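Local atomic coordinates of aminotransferase, class V family protein (Trichomonas vaginalis, PDB entry 5F8V), a protein that probably catalyses the pyridoxal-phosphate-dependent transfer of an amino group between O-phospho-L-serine and 2-oxoglutarate, a step of L-serine biosynthesis. Residues Glu22-Glu27 / Ala250-Asn255; Glu146-Phe151 / Val170-Ile175; Asn156-Gly161 / Arg302-Phe307. One frame throughout, in Å; residues are numbered along the deposited sequence.

Contact 1. Residues Glu22-Glu27 / Ala250-Asn255; sequences ERAAAE and AIYFAN
Glu27 and Tyr252 meet tip to tip and carry most of the contact between the C-terminal end of helix 18-26 and helix 248-263. Glu27 is the first residue to leave helical geometry, and its CA-CB bond already points at the other helix. CG lies between the backbone N and the carbonyl carbon (chi1 74°), and from there the chain runs extended. CG comes within 3.4 Å of Tyr252 OH, and CD lies just as near. At the tip, Glu27 OE1 accepts a hydrogen bond of 2.6 Å from Tyr252 OH through its anti lone pair, at the ring edge and in the ring plane. Ala24 CB lies beside the phenol oxygen, 3.7 Å from Tyr252 OH, and meets the edge of Phe253 at CE2. A water donates to both Tyr252 OH (2.8 Å) and Ala24 O (2.7 Å), so the phenol both gives and receives a hydrogen bond. The axes of the two short helical segments approach to 11.1 Å, with 131° between their directions, so side chains and water span the gap. Trp31 and His256 pack edge-to-face with the Tyr252 ring, while Met28 of the second subunit touches Ala24, which places the contact beside the dimer interface. Glu27 OE1 is also hydrogen-bonded to His256 NE2. Two partners on one carboxylate oxygen, one of them a donating phenol, are consistent with an ionised Glu27.

Contact 2. Residues Glu146-Phe151 / Val170-Ile175; sequences EDAAYF and VPAPLI
Phe151 and Val170 cross at about a right angle, with both methyls of the valine against the aromatic side chain. Val170 CG2 touches Phe151 CG at 3.6 Å, and CG1 stands over one face of the ring in a CH-pi contact, displaced toward the rim. Leu174 runs beside the same phenylalanine and points the same way, bringing its CD2 to 3.8 Å from Phe151 CD2. A second CH-pi contact has Ile175 CD1 over a face of the Tyr150 ring, 3.6 Å from the centroid and 25° off the normal. Tyr150 CG lies between the backbone N and the carbonyl carbon (chi1 53°), which sets the ring base against that methyl.

The backbones hold these groups in step. Phe151 N donates to Pro173 O at 3.0 Å, and Ile175 N donates to Phe151 O at 2.9 Å, so Phe151 is bonded at both its N and O. This is parallel pairing between strands 148-154 and 174-177, central neighbours in the seven-stranded mixed sheet of the large domain of fold type I PLP enzymes; the residues connecting the two segments include no helix. Ahead of this pairing, Ala148 CB faces Ala172 CB at 4.3 Å.

Farther out, Ile85 and Phe89 of helix 78-89 press on Ile175, and Phe89 also reaches Tyr150, whose OH is hydrogen-bonded to Tyr98 OH. The Phe151 ring meets Trp142 with planes about 20° apart.

Contact 3. Residues Asn156-Gly161 / Arg302-Phe307; sequences NETIQG and RMNMPF
The side-chain amides of Asn156 and Asn304 lie nearly coplanar, their planes 25° apart, and are joined by a 2.8 Å hydrogen bond from Asn156 ND2 to Asn304 OD1. Here a turn at the cofactor site of a fold type I aminotransferase packs on strand 304-307, which pairs with strand 345-348. The amide donor lies in the carbonyl plane with a C=O...N angle of 160°. Above one face of the Asn304 amide sits the methyl of Thr158, with CG2 a close 3.1 Å from Asn304 ND2. Thr158 OG1 stands anti to the carbonyl carbon, which leaves CG2 anti to the backbone N and turned to Asn304; OG1 bonds O3 of the pyridoxal-phosphate-modified lysine at position 202 and Ser180 OG. Asn156 is gripped at both ends of its amide: ND2 has Ser180 OG as a further partner, and OD1 bonds Ser301 OG. Asn304 is thus a second-shell neighbour of the cofactor, consistent with its helping to position Thr158. The turn closes at Gly161, where phi is positive (67°) and a CB would collide with Asn304 O and Pro306 CD. Gly161 CA lies 3.4 Å from Asn304 O, and Pro306 CG rests 3.3 Å from Gln160 O.

Contacts 1 and 3 are buried, whereas contact 2 is buried at its strand end and reaches the surface through the loop before strand 174-177. No two contacts share a strand or helix, but strands 148-154 and 156-157 follow each other, leading from the sheet of contact 2 to the cofactor site at contact 3; the two contacts' nearest atoms are about 10 Å apart. Contacts 1 and 2 lie on opposite sides of the chain's centre, their centres about 38 Å apart. The chemistry follows position: a phenol-carboxylate bond and a water join helices beside the dimer interface, backbone bonds pair strands and CH-pi contacts pack their side chains, and an amide-amide bond lies next to the cofactor.

Contact 1. Residues Glu22-Glu27 / Ala250-Asn255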
loop_
_atom_site.group_PDB
_atom_site.type_symbol
_atom_site.label_atom_id
_atom_site.label_comp_id
_atom_site.label_asym_id
_atom_site.label_seq_id
_atom_site.Cartn_x
_atom_site.Cartn_y
_atom_site.Cartn_z
ATOM N N GLU A 22 -12.294 15.038 10.354
ATOM C CA GLU A 22 -13.533 15.039 11.147
ATOM C C GLU A 22 -14.630 14.178 10.519
ATOM O O GLU A 22 -15.307 13.435 11.226
ATOM C CB GLU A 22 -14.031 16.470 11.363
ATOM C CG GLU A 22 -13.118 17.258 12.289
ATOM C CD GLU A 22 -13.437 18.737 12.363
ATOM O OE1 GLU A 22 -14.064 19.284 11.426
ATOM O OE2 GLU A 22 -13.030 19.356 13.371
ATOM N N ARG A 23 -14.795 14.283 9.199
ATOM C CA ARG A 23 -15.736 13.439 8.450
ATOM C C ARG A 23 -15.398 11.947 8.611
ATOM O O ARG A 23 -16.282 11.135 8.883
ATOM C CB ARG A 23 -15.771 13.823 6.959
ATOM C CG ARG A 23 -16.500 15.132 6.668
ATOM C CD ARG A 23 -16.092 15.769 5.335
ATOM N NE ARG A 23 -16.621 17.133 5.195
ATOM C CZ ARG A 23 -16.360 17.976 4.190
ATOM N NH1 ARG A 23 -15.558 17.633 3.184
ATOM N NH2 ARG A 23 -16.907 19.190 4.191
ATOM N N ALA A 24 -14.121 11.600 8.469
ATOM C CA ALA A 24 -13.676 10.204 8.616
ATOM C C ALA A 24 -13.914 9.639 10.014
ATOM O O ALA A 24 -14.368 8.501 10.161
ATOM C CB ALA A 24 -12.209 10.074 8.247
ATOM N N ALA A 25 -13.610 10.432 11.035
ATOM C CA ALA A 25 -13.843 10.024 12.424
ATOM C C ALA A 25 -15.337 9.848 12.744
ATOM O O ALA A 25 -15.718 8.874 13.405
ATOM C CB ALA A 25 -13.215 11.022 13.385
ATOM N N ALA A 26 -16.175 10.766 12.262
ATOM C CA ALA A 26 -17.621 10.720 12.529
ATOM C C ALA A 26 -18.342 9.481 11.963
ATOM O O ALA A 26 -19.322 9.032 12.544
ATOM C CB ALA A 26 -18.298 11.990 12.032
ATOM N N GLU A 27 -17.870 8.946 10.838
ATOM C CA GLU A 27 -18.465 7.739 10.243
ATOM C C GLU A 27 -17.586 6.480 10.405
ATOM O O GLU A 27 -17.784 5.491 9.693
ATOM C CB GLU A 27 -18.813 8.004 8.768
ATOM C CG GLU A 27 -17.633 8.054 7.795
ATOM C CD GLU A 27 -17.960 8.722 6.462
ATOM O OE1 GLU A 27 -17.017 8.952 5.680
ATOM O OE2 GLU A 27 -19.137 9.029 6.177
ATOM N N ALA A 250 -7.419 4.088 1.920
ATOM C CA ALA A 250 -6.681 5.150 1.244
ATOM C C ALA A 250 -7.500 5.782 0.114
ATOM O O ALA A 250 -7.470 7.006 -0.076
ATOM C CB ALA A 250 -5.360 4.617 0.716
ATOM N N ILE A 251 -8.245 4.950 -0.620
ATOM C CA ILE A 251 -9.044 5.417 -1.753
ATOM C C ILE A 251 -10.241 6.218 -1.258
ATOM O O ILE A 251 -10.503 7.311 -1.756
ATOM C CB ILE A 251 -9.499 4.237 -2.654
ATOM C CG1 ILE A 251 -8.278 3.594 -3.330
ATOM C CG2 ILE A 251 -10.488 4.702 -3.725
ATOM C CD1 ILE A 251 -8.471 2.137 -3.691
ATOM N N TYR A 252 -10.960 5.652 -0.291
ATOM C CA TYR A 252 -12.041 6.345 0.428
ATOM C C TYR A 252 -11.588 7.712 0.959
ATOM O O TYR A 252 -12.295 8.708 0.807
ATOM C CB TYR A 252 -12.564 5.456 1.584
ATOM C CG TYR A 252 -13.121 6.180 2.795
ATOM C CD1 TYR A 252 -14.466 6.525 2.869
ATOM C CD2 TYR A 252 -12.303 6.494 3.883
ATOM C CE1 TYR A 252 -14.976 7.170 3.980
ATOM C CE2 TYR A 252 -12.804 7.153 4.994
ATOM C CZ TYR A 252 -14.140 7.490 5.040
ATOM O OH TYR A 252 -14.632 8.137 6.149
ATOM N N PHE A 253 -10.422 7.748 1.596
ATOM C CA PHE A 253 -9.924 8.989 2.177
ATOM C C PHE A 253 -9.465 9.977 1.106
ATOM O O PHE A 253 -9.705 11.175 1.221
ATOM C CB PHE A 253 -8.822 8.741 3.206
ATOM C CG PHE A 253 -8.627 9.899 4.141
ATOM C CD1 PHE A 253 -7.592 10.808 3.948
ATOM C CD2 PHE A 253 -9.517 10.113 5.182
ATOM C CE1 PHE A 253 -7.429 11.883 4.809
ATOM C CE2 PHE A 253 -9.366 11.193 6.035
ATOM C CZ PHE A 253 -8.321 12.078 5.847
ATOM N N ALA A 254 -8.830 9.470 0.059
ATOM C CA ALA A 254 -8.515 10.278 -1.107
ATOM C C ALA A 254 -9.760 10.956 -1.666
ATOM O O ALA A 254 -9.740 12.152 -1.950
ATOM C CB ALA A 254 -7.854 9.424 -2.178
ATOM N N ASN A 255 -10.844 10.187 -1.782
ATOM C CA ASN A 255 -12.122 10.689 -2.289
ATOM C C ASN A 255 -12.688 11.823 -1.437
ATOM O O ASN A 255 -13.246 12.786 -1.968
ATOM C CB ASN A 255 -13.142 9.546 -2.415
ATOM C CG ASN A 255 -14.375 9.927 -3.222
ATOM O OD1 ASN A 255 -14.343 10.830 -4.057
ATOM N ND2 ASN A 255 -15.467 9.217 -2.987
HETATM O O HOH W 1 -14.164 6.495 8.307
#

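Contact 2. Residues Glu146-Phe151 / Val170-Ile175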
loop_
_atom_site.group_PDB
_atom_site.type_symbol
_atom_site.label_atom_id
_atom_site.label_comp_id
_atom_site.label_asym_id
_atom_site.label_seq_id
_atom_site.Cartn_x
_atom_site.Cartn_y
_atom_site.Cartn_z
ATOM N N GLU A 146 17.716 8.627 -29.621
ATOM C CA GLU A 146 17.081 8.484 -30.934
ATOM C C GLU A 146 15.742 7.752 -30.847
ATOM O O GLU A 146 14.719 8.263 -31.308
ATOM C CB GLU A 146 18.017 7.758 -31.916
ATOM C CG GLU A 146 17.580 7.834 -33.377
ATOM C CD GLU A 146 18.309 6.831 -34.262
ATOM O OE1 GLU A 146 17.633 5.982 -34.887
ATOM O OE2 GLU A 146 19.558 6.887 -34.329
ATOM N N ASP A 147 15.759 6.567 -30.247
ATOM C CA ASP A 147 14.581 5.698 -30.193
ATOM C C ASP A 147 14.069 5.609 -28.751
ATOM O O ASP A 147 13.920 4.525 -28.201
ATOM C CB ASP A 147 14.945 4.309 -30.752
ATOM C CG ASP A 147 13.736 3.398 -30.908
ATOM O OD1 ASP A 147 12.682 3.854 -31.401
ATOM O OD2 ASP A 147 13.845 2.216 -30.528
ATOM N N ALA A 148 13.797 6.767 -28.152
ATOM C CA ALA A 148 13.407 6.842 -26.739
ATOM C C ALA A 148 11.956 6.408 -26.526
ATOM O O ALA A 148 11.054 6.889 -27.200
ATOM C CB ALA A 148 13.630 8.245 -26.199
ATOM N N ALA A 149 11.749 5.493 -25.583
ATOM C CA ALA A 149 10.421 4.987 -25.248
ATOM C C ALA A 149 9.584 6.056 -24.546
ATOM O O ALA A 149 8.348 6.080 -24.671
ATOM C CB ALA A 149 10.532 3.748 -24.365
ATOM N N TYR A 150 10.267 6.914 -23.793
ATOM C CA TYR A 150 9.631 8.001 -23.075
ATOM C C TYR A 150 10.674 9.009 -22.594
ATOM O O TYR A 150 11.889 8.756 -22.672
ATOM C CB TYR A 150 8.806 7.458 -21.889
ATOM C CG TYR A 150 9.549 6.548 -20.918
ATOM C CD1 TYR A 150 9.323 5.170 -20.905
ATOM C CD2 TYR A 150 10.442 7.070 -19.977
ATOM C CE1 TYR A 150 9.987 4.335 -20.008
ATOM C CE2 TYR A 150 11.112 6.251 -19.081
ATOM C CZ TYR A 150 10.878 4.887 -19.093
ATOM O OH TYR A 150 11.543 4.089 -18.202
ATOM N N PHE A 151 10.176 10.150 -22.125
ATOM C CA PHE A 151 10.961 11.194 -21.485
ATOM C C PHE A 151 10.427 11.301 -20.056
ATOM O O PHE A 151 9.301 11.754 -19.845
ATOM C CB PHE A 151 10.791 12.522 -22.225
ATOM C CG PHE A 151 11.602 13.651 -21.656
ATOM C CD1 PHE A 151 12.843 13.977 -22.197
ATOM C CD2 PHE A 151 11.121 14.405 -20.585
ATOM C CE1 PHE A 151 13.586 15.029 -21.682
ATOM C CE2 PHE A 151 11.857 15.446 -20.062
ATOM C CZ PHE A 151 13.095 15.763 -20.612
ATOM N N VAL A 170 9.261 17.801 -25.959
ATOM C CA VAL A 170 10.165 16.763 -26.449
ATOM C C VAL A 170 9.393 15.775 -27.321
ATOM O O VAL A 170 8.169 15.653 -27.182
ATOM C CB VAL A 170 10.870 15.996 -25.300
ATOM C CG1 VAL A 170 11.779 16.925 -24.507
ATOM C CG2 VAL A 170 9.868 15.299 -24.392
ATOM N N PRO A 171 10.095 15.062 -28.225
ATOM C CA PRO A 171 9.366 14.137 -29.105
ATOM C C PRO A 171 8.667 12.993 -28.361
ATOM O O PRO A 171 7.471 12.783 -28.564
ATOM C CB PRO A 171 10.462 13.610 -30.039
ATOM C CG PRO A 171 11.480 14.705 -30.067
ATOM C CD PRO A 171 11.507 15.195 -28.643
ATOM N N ALA A 172 9.394 12.298 -27.482
ATOM C CA ALA A 172 8.838 11.127 -26.798
ATOM C C ALA A 172 7.718 11.519 -25.820
ATOM O O ALA A 172 7.677 12.668 -25.351
ATOM C CB ALA A 172 9.932 10.350 -26.082
ATOM N N PRO A 173 6.797 10.577 -25.529
ATOM C CA PRO A 173 5.750 10.871 -24.545
ATOM C C PRO A 173 6.309 11.068 -23.133
ATOM O O PRO A 173 7.288 10.422 -22.754
ATOM C CB PRO A 173 4.825 9.644 -24.613
ATOM C CG PRO A 173 5.602 8.591 -25.318
ATOM C CD PRO A 173 6.552 9.304 -26.230
ATOM N N LEU A 174 5.689 11.967 -22.384
ATOM C CA LEU A 174 6.163 12.336 -21.050
ATOM C C LEU A 174 5.687 11.333 -20.021
ATOM O O LEU A 174 4.520 10.903 -20.047
ATOM C CB LEU A 174 5.643 13.718 -20.660
ATOM C CG LEU A 174 6.069 14.899 -21.540
ATOM C CD1 LEU A 174 5.196 16.106 -21.233
ATOM C CD2 LEU A 174 7.542 15.230 -21.356
ATOM N N ILE A 175 6.590 10.960 -19.119
ATOM C CA ILE A 175 6.218 10.233 -17.913
ATOM C C ILE A 175 6.623 11.116 -16.739
ATOM O O ILE A 175 7.812 11.387 -16.558
ATOM C CB ILE A 175 6.888 8.853 -17.830
ATOM C CG1 ILE A 175 6.413 7.995 -19.014
ATOM C CG2 ILE A 175 6.551 8.200 -16.494
ATOM C CD1 ILE A 175 6.815 6.547 -18.980
#

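Contact 3. Residues Asn156-Gly161 / Arg302-Phe307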
loop_
_atom_site.group_PDB
_atom_site.type_symbol
_atom_site.label_atom_id
_atom_site.label_comp_id
_atom_site.label_asym_id
_atom_site.label_seq_id
_atom_site.Cartn_x
_atom_site.Cartn_y
_atom_site.Cartn_z
ATOM N N ASN A 156 7.797 18.395 -9.758
ATOM C CA ASN A 156 8.149 19.179 -8.571
ATOM C C ASN A 156 9.149 18.446 -7.672
ATOM O O ASN A 156 8.809 17.439 -7.045
ATOM C CB ASN A 156 6.885 19.555 -7.784
ATOM C CG ASN A 156 7.196 20.426 -6.581
ATOM O OD1 ASN A 156 7.548 21.598 -6.720
ATOM N ND2 ASN A 156 7.135 19.836 -5.396
ATOM N N GLU A 157 10.386 18.939 -7.622
ATOM C CA GLU A 157 11.411 18.319 -6.769
ATOM C C GLU A 157 11.287 18.875 -5.354
ATOM O O GLU A 157 11.492 20.062 -5.115
ATOM C CB GLU A 157 12.814 18.503 -7.351
ATOM C CG GLU A 157 13.089 17.605 -8.547
ATOM C CD GLU A 157 13.368 16.147 -8.199
ATOM O OE1 GLU A 157 13.403 15.796 -7.000
ATOM O OE2 GLU A 157 13.575 15.329 -9.133
ATOM N N THR A 158 10.912 17.989 -4.437
ATOM C CA THR A 158 10.487 18.322 -3.080
ATOM C C THR A 158 11.644 18.881 -2.223
ATOM O O THR A 158 11.457 19.830 -1.445
ATOM C CB THR A 158 9.860 17.051 -2.438
ATOM O OG1 THR A 158 8.980 16.439 -3.394
ATOM C CG2 THR A 158 9.061 17.340 -1.210
ATOM N N ILE A 159 12.836 18.318 -2.393
ATOM C CA ILE A 159 14.002 18.690 -1.579
ATOM C C ILE A 159 14.690 19.961 -2.110
ATOM O O ILE A 159 15.140 20.805 -1.326
ATOM C CB ILE A 159 14.997 17.508 -1.474
ATOM C CG1 ILE A 159 14.306 16.310 -0.814
ATOM C CG2 ILE A 159 16.247 17.904 -0.688
ATOM C CD1 ILE A 159 15.010 14.987 -1.034
ATOM N N GLN A 160 14.770 20.084 -3.432
ATOM C CA GLN A 160 15.415 21.234 -4.071
ATOM C C GLN A 160 14.466 22.432 -4.244
ATOM O O GLN A 160 14.924 23.566 -4.373
ATOM C CB GLN A 160 16.002 20.832 -5.417
ATOM C CG GLN A 160 17.234 19.939 -5.329
ATOM C CD GLN A 160 16.927 18.491 -5.001
ATOM O OE1 GLN A 160 15.881 17.961 -5.364
ATOM N NE2 GLN A 160 17.846 17.843 -4.313
ATOM N N GLY A 161 13.160 22.192 -4.241
ATOM C CA GLY A 161 12.184 23.256 -4.507
ATOM C C GLY A 161 12.229 23.789 -5.935
ATOM O O GLY A 161 12.088 24.991 -6.148
ATOM N N ARG A 302 5.933 26.094 -5.741
ATOM C CA ARG A 302 4.850 26.594 -4.906
ATOM C C ARG A 302 4.648 25.700 -3.686
ATOM O O ARG A 302 4.037 26.133 -2.723
ATOM C CB ARG A 302 3.523 26.654 -5.677
ATOM C CG ARG A 302 3.517 27.554 -6.910
ATOM C CD ARG A 302 2.405 27.183 -7.895
ATOM N NE ARG A 302 2.473 25.757 -8.214
ATOM C CZ ARG A 302 1.537 24.842 -7.955
ATOM N NH1 ARG A 302 0.349 25.173 -7.450
ATOM N NH2 ARG A 302 1.787 23.562 -8.248
ATOM N N MET A 303 5.121 24.454 -3.750
ATOM C CA MET A 303 4.812 23.416 -2.767
ATOM C C MET A 303 5.903 23.228 -1.712
ATOM O O MET A 303 5.598 22.920 -0.565
ATOM C CB MET A 303 4.595 22.074 -3.475
ATOM C CG MET A 303 3.457 22.027 -4.494
ATOM S SD MET A 303 1.807 22.028 -3.742
ATOM C CE MET A 303 1.446 23.776 -3.819
ATOM N N ASN A 304 7.166 23.375 -2.108
ATOM C CA ASN A 304 8.301 23.148 -1.215
ATOM C C ASN A 304 9.278 24.304 -1.349
ATOM O O ASN A 304 9.800 24.563 -2.437
ATOM C CB ASN A 304 8.986 21.823 -1.548
ATOM C CG ASN A 304 8.014 20.651 -1.592
ATOM O OD1 ASN A 304 7.467 20.332 -2.654
ATOM N ND2 ASN A 304 7.755 20.033 -0.428
ATOM N N MET A 305 9.509 25.005 -0.244
ATOM C CA MET A 305 10.290 26.224 -0.236
ATOM C C MET A 305 11.487 26.028 0.674
ATOM O O MET A 305 11.413 26.372 1.851
ATOM C CB MET A 305 9.418 27.382 0.262
ATOM C CG MET A 305 8.400 27.827 -0.771
ATOM S SD MET A 305 6.739 28.067 -0.166
ATOM C CE MET A 305 6.058 26.419 -0.289
ATOM N N PRO A 306 12.588 25.450 0.139
ATOM C CA PRO A 306 13.801 25.406 0.949
ATOM C C PRO A 306 14.362 26.806 1.164
ATOM O O PRO A 306 14.119 27.718 0.366
ATOM C CB PRO A 306 14.772 24.529 0.144
ATOM C CG PRO A 306 14.203 24.431 -1.224
ATOM C CD PRO A 306 12.745 24.768 -1.157
ATOM N N PHE A 307 15.057 26.973 2.278
ATOM C CA PHE A 307 15.812 28.193 2.547
ATOM C C PHE A 307 16.865 27.906 3.605
ATOM O O PHE A 307 16.759 26.946 4.362
ATOM C CB PHE A 307 14.902 29.371 2.931
ATOM C CG PHE A 307 14.036 29.140 4.144
ATOM C CD1 PHE A 307 12.841 28.435 4.046
ATOM C CD2 PHE A 307 14.382 29.688 5.377
ATOM C CE1 PHE A 307 12.027 28.254 5.152
ATOM C CE2 PHE A 307 13.576 29.505 6.494
ATOM C CZ PHE A 307 12.393 28.795 6.384
#